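Local coordinates for protein putative secreted lipase (PDB 5H6B) that probably hydrolyses triacylglycerols as a thermostable secreted lipase of the alpha/beta-hydrolase family, at residues 83-88 against 120-125; 184-187 against 191-194. All blocks are in the same frame, centred on the assembly; numbering follows the deposited sequence.

Contact 1: 83-88 against 120-125; sequences SAEQLD and KFLGGA
With chi1 at -52° and chi2 extended at 178°, Leu122 sets its CG opposite its own carbonyl carbon and sends CD1 against the turn of helix formed by Ala84 and Glu85. Glu85 answers with CG turned away from its backbone N (chi1 177°) and a bend at chi2, which swings the carboxylate back toward the leucine. The methyl CD1 of Leu122 lies 3.6 Å from Ala84 O and 4.1 Å from Ala84 CB. It therefore rests on backbone as much as on side chain. That carbonyl is already engaged within its own helix, accepting from Asp88 N at 3.0 Å. Glu85 OE1 approaches the same methyl to 3.9 Å, the two side chains running nearly perpendicular. Further along the helix, Asp88 OD2 stands 3.7 Å from Leu122 CB. In the alpha/beta-hydrolase fold of this lipase, the contact joins helix 80-98 to the end of helix 115-121, where Leu122 is the first residue to leave helical geometry. Gly123 follows with positive phi, a conformation that favours glycine. No hydrogen bond crosses between the segments, and the methylene and methyl of Leu122 border two carboxylates without any polar pairing. Asp88 has another role, forming a zinc site with Asp92, and the metal probably offsets the repulsion between their neighbouring carboxylates. Tyr117 and Tyr118 of helix 115-121 also pack on Ala84 and Asp88, respectively.

Contact 2: 184-187 against 191-194; sequences GDTV and RYTV. With ZN (zinc ion), chain D.
Tyr192 reaches from its strand to the loop 184-187 and meets it with both ring and hydroxyl. Arg191, just before it, directs its side chain away from this loop, while its backbone pairs with Asn129 and Leu131 of the neighbouring strand. At Tyr192, chi1 of -64° places CG opposite the carbonyl carbon, and the ring passes beneath Thr186. Methyl CG2 of Thr186 sits over one face, 3.6 Å from the centroid of the Tyr192 ring and 17° off its normal, a CH-pi contact. Beyond the ring, Tyr192 OH accepts a bent hydrogen bond from Val187 N at 3.0 Å, with an N-H...O angle of 138°. A water 2.6 Å from Tyr192 OH donates to Asp185 O at 2.7 Å, linking the hydroxyl to a second backbone group of the loop. A phenylalanine at Tyr192 would probably keep the methyl-face contact but leave Val187 N without this acceptor and the water without one of its partners. Thr193 and Val194 carry the strand onward in the parallel sheet, their side chains packing on Arg217 and Asn218 of strand 216-220. In the loop, Asp185 OD1 binds zinc at 2.0 Å, with His139 as another ligand, while its OD2 accepts from Asp212 N. The tyrosine thus grips backbone on both sides of Thr186, directly and through water, so its polar end is likely to steady the loop next to the zinc ligand.

Both contacts are partly buried and lie at similar depth, with centres about 14 and 13 Å from the centre of the chain. Contact 1 joins helix 80-98 to the turn that follows helix 115-121 through the aliphatic side chain of Leu122, which meets helix backbone, Ala84 CB and two carboxylate oxygens without a hydrogen bond. Contact 2 ties the loop after helix 175-181 to strand 191-196 by a ring face, a hydroxyl and a water. Each includes an aspartate that binds zinc, at separate sites. Segments 120-125 and 184-187 also touch directly: Lys120 NZ lies 2.9 Å from Gly184 O, and Ala125 CB meets Val187 CG1 at 3.5 Å. Segment 120-125 therefore packs against both helix 80-98 and the loop.

Contact 1: 83-88 against 120-125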
loop_
_atom_site.group_PDB
_atom_site.type_symbol
_atom_site.label_atom_id
_atom_site.label_comp_id
_atom_site.label_asym_id
_atom_site.label_seq_id
_atom_site.Cartn_x
_atom_site.Cartn_y
_atom_site.Cartn_z
ATOM N N SER A 83 -13.063 -3.813 3.655
ATOM C CA SER A 83 -11.674 -3.493 4.001
ATOM C C SER A 83 -11.399 -1.977 3.984
ATOM O O SER A 83 -10.719 -1.437 4.879
ATOM C CB SER A 83 -10.706 -4.238 3.087
ATOM O OG SER A 83 -10.707 -5.632 3.376
ATOM N N ALA A 84 -11.945 -1.300 2.981
ATOM C CA ALA A 84 -11.839 0.153 2.888
ATOM C C ALA A 84 -12.514 0.849 4.061
ATOM O O ALA A 84 -12.044 1.899 4.492
ATOM C CB ALA A 84 -12.422 0.649 1.566
ATOM N N GLU A 85 -13.604 0.275 4.575
ATOM C CA GLU A 85 -14.259 0.827 5.768
ATOM C C GLU A 85 -13.398 0.641 7.002
ATOM O O GLU A 85 -13.321 1.547 7.826
ATOM C CB GLU A 85 -15.669 0.251 5.981
ATOM C CG GLU A 85 -16.407 0.715 7.255
ATOM C CD GLU A 85 -16.420 2.241 7.496
ATOM O OE1 GLU A 85 -16.483 3.034 6.519
ATOM O OE2 GLU A 85 -16.372 2.653 8.687
ATOM N N GLN A 86 -12.721 -0.501 7.130
ATOM C CA GLN A 86 -11.758 -0.689 8.248
ATOM C C GLN A 86 -10.644 0.362 8.214
ATOM O O GLN A 86 -10.221 0.885 9.254
ATOM C CB GLN A 86 -11.121 -2.074 8.211
ATOM C CG GLN A 86 -12.067 -3.221 8.456
ATOM C CD GLN A 86 -11.375 -4.544 8.260
ATOM O OE1 GLN A 86 -11.206 -5.015 7.141
ATOM N NE2 GLN A 86 -10.963 -5.151 9.352
ATOM N N LEU A 87 -10.171 0.648 7.003
ATOM C CA LEU A 87 -9.145 1.668 6.778
ATOM C C LEU A 87 -9.655 3.046 7.211
ATOM O O LEU A 87 -8.928 3.798 7.875
ATOM C CB LEU A 87 -8.718 1.679 5.296
ATOM C CG LEU A 87 -7.757 2.780 4.846
ATOM C CD1 LEU A 87 -6.430 2.652 5.569
ATOM C CD2 LEU A 87 -7.562 2.756 3.335
ATOM N N ASP A 88 -10.902 3.345 6.835
ATOM C CA ASP A 88 -11.605 4.574 7.243
ATOM C C ASP A 88 -11.559 4.787 8.758
ATOM O O ASP A 88 -11.025 5.810 9.224
ATOM C CB ASP A 88 -13.058 4.545 6.729
ATOM C CG ASP A 88 -13.784 5.888 6.854
ATOM O OD1 ASP A 88 -13.242 6.866 7.435
ATOM O OD2 ASP A 88 -14.927 5.936 6.352
ATOM N N LYS A 120 -12.251 7.672 -2.781
ATOM C CA LYS A 120 -13.307 7.995 -3.739
ATOM C C LYS A 120 -14.712 7.948 -3.151
ATOM O O LYS A 120 -15.532 8.805 -3.478
ATOM C CB LYS A 120 -13.245 7.058 -4.947
ATOM C CG LYS A 120 -12.107 7.369 -5.901
ATOM C CD LYS A 120 -12.031 6.326 -7.003
ATOM C CE LYS A 120 -10.978 6.693 -8.031
ATOM N NZ LYS A 120 -10.851 5.661 -9.098
ATOM N N PHE A 121 -14.997 6.949 -2.314
ATOM C CA PHE A 121 -16.369 6.680 -1.867
ATOM C C PHE A 121 -16.646 6.864 -0.376
ATOM O O PHE A 121 -17.814 6.881 0.007
ATOM C CB PHE A 121 -16.777 5.265 -2.277
ATOM C CG PHE A 121 -16.622 4.996 -3.740
ATOM C CD1 PHE A 121 -17.373 5.709 -4.674
ATOM C CD2 PHE A 121 -15.712 4.041 -4.199
ATOM C CE1 PHE A 121 -17.228 5.466 -6.037
ATOM C CE2 PHE A 121 -15.565 3.791 -5.559
ATOM C CZ PHE A 121 -16.322 4.510 -6.481
ATOM N N LEU A 122 -15.613 6.988 0.458
ATOM C CA LEU A 122 -15.793 7.151 1.903
ATOM C C LEU A 122 -15.192 8.458 2.419
ATOM O O LEU A 122 -14.870 8.564 3.601
ATOM C CB LEU A 122 -15.191 5.952 2.654
ATOM C CG LEU A 122 -15.646 4.564 2.192
ATOM C CD1 LEU A 122 -14.917 3.504 2.996
ATOM C CD2 LEU A 122 -17.154 4.356 2.306
ATOM N N GLY A 123 -15.053 9.448 1.544
ATOM C CA GLY A 123 -14.540 10.768 1.931
ATOM C C GLY A 123 -13.120 10.847 2.477
ATOM O O GLY A 123 -12.789 11.774 3.225
ATOM N N GLY A 124 -12.272 9.891 2.094
ATOM C CA GLY A 124 -10.874 9.873 2.531
ATOM C C GLY A 124 -10.050 11.028 1.999
ATOM O O GLY A 124 -9.044 11.392 2.610
ATOM N N ALA A 125 -10.459 11.595 0.860
ATOM C CA ALA A 125 -9.831 12.816 0.297
ATOM C C ALA A 125 -9.519 13.877 1.373
ATOM O O ALA A 125 -8.423 14.438 1.417
ATOM C CB ALA A 125 -10.725 13.418 -0.777
#

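Contact 2: 184-187 against 191-194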
loop_
_atom_site.group_PDB
_atom_site.type_symbol
_atom_site.label_atom_id
_atom_site.label_comp_id
_atom_site.label_asym_id
_atom_site.label_seq_id
_atom_site.Cartn_x
_atom_site.Cartn_y
_atom_site.Cartn_z
ATOM N N GLY A 184 -12.234 8.627 -13.176
ATOM C CA GLY A 184 -10.783 8.771 -13.225
ATOM C C GLY A 184 -10.106 8.097 -12.042
ATOM O O GLY A 184 -10.738 7.842 -11.017
ATOM N N ASP A 185 -8.812 7.823 -12.196
ATOM C CA ASP A 185 -8.026 7.155 -11.164
ATOM C C ASP A 185 -7.878 7.969 -9.882
ATOM O O ASP A 185 -7.819 7.399 -8.788
ATOM C CB ASP A 185 -6.623 6.888 -11.675
ATOM C CG ASP A 185 -6.581 5.898 -12.776
ATOM O OD1 ASP A 185 -7.623 5.333 -13.129
ATOM O OD2 ASP A 185 -5.473 5.682 -13.290
ATOM N N THR A 186 -7.787 9.291 -10.023
ATOM C CA THR A 186 -7.433 10.148 -8.906
ATOM C C THR A 186 -8.568 11.018 -8.386
ATOM O O THR A 186 -9.619 11.166 -8.993
ATOM C CB THR A 186 -6.195 11.015 -9.219
ATOM O OG1 THR A 186 -6.435 11.840 -10.359
ATOM C CG2 THR A 186 -5.009 10.133 -9.496
ATOM N N VAL A 187 -8.324 11.556 -7.208
ATOM C CA VAL A 187 -9.228 12.425 -6.501
ATOM C C VAL A 187 -8.395 13.687 -6.291
ATOM O O VAL A 187 -7.204 13.586 -6.001
ATOM C CB VAL A 187 -9.679 11.712 -5.190
ATOM C CG1 VAL A 187 -9.655 12.619 -3.962
ATOM C CG2 VAL A 187 -11.044 11.060 -5.389
ATOM N N ARG A 191 -1.628 13.580 -3.466
ATOM C CA ARG A 191 -0.434 13.285 -4.252
ATOM C C ARG A 191 -0.190 11.774 -4.293
ATOM O O ARG A 191 0.021 11.133 -3.268
ATOM C CB ARG A 191 0.774 14.050 -3.709
ATOM C CG ARG A 191 0.548 15.567 -3.738
ATOM C CD ARG A 191 1.718 16.361 -4.315
ATOM N NE ARG A 191 2.673 16.796 -3.292
ATOM C CZ ARG A 191 3.883 17.311 -3.538
ATOM N NH1 ARG A 191 4.342 17.464 -4.782
ATOM N NH2 ARG A 191 4.652 17.677 -2.517
ATOM N N TYR A 192 -0.234 11.225 -5.502
ATOM C CA TYR A 192 -0.149 9.794 -5.739
ATOM C C TYR A 192 1.209 9.438 -6.288
ATOM O O TYR A 192 1.671 10.078 -7.244
ATOM C CB TYR A 192 -1.185 9.372 -6.774
ATOM C CG TYR A 192 -2.631 9.547 -6.372
ATOM C CD1 TYR A 192 -3.260 10.798 -6.438
ATOM C CD2 TYR A 192 -3.387 8.455 -5.967
ATOM C CE1 TYR A 192 -4.598 10.944 -6.107
ATOM C CE2 TYR A 192 -4.721 8.594 -5.646
ATOM C CZ TYR A 192 -5.325 9.827 -5.709
ATOM O OH TYR A 192 -6.648 9.913 -5.350
ATOM N N THR A 193 1.829 8.406 -5.708
ATOM C CA THR A 193 3.051 7.794 -6.261
ATOM C C THR A 193 2.796 6.285 -6.444
ATOM O O THR A 193 2.082 5.662 -5.654
ATOM C CB THR A 193 4.273 8.029 -5.347
ATOM O OG1 THR A 193 4.378 9.428 -5.021
ATOM C CG2 THR A 193 5.583 7.548 -5.996
ATOM N N VAL A 194 3.327 5.728 -7.525
ATOM C CA VAL A 194 3.271 4.300 -7.784
ATOM C C VAL A 194 4.693 3.849 -8.108
ATOM O O VAL A 194 5.378 4.458 -8.933
ATOM C CB VAL A 194 2.334 3.938 -8.944
ATOM C CG1 VAL A 194 2.364 2.443 -9.217
ATOM C CG2 VAL A 194 0.916 4.378 -8.654
HETATM ZN ZN ZN D . -7.360 4.010 -14.570
HETATM O O HOH W 1 -7.801 7.714 -6.111
#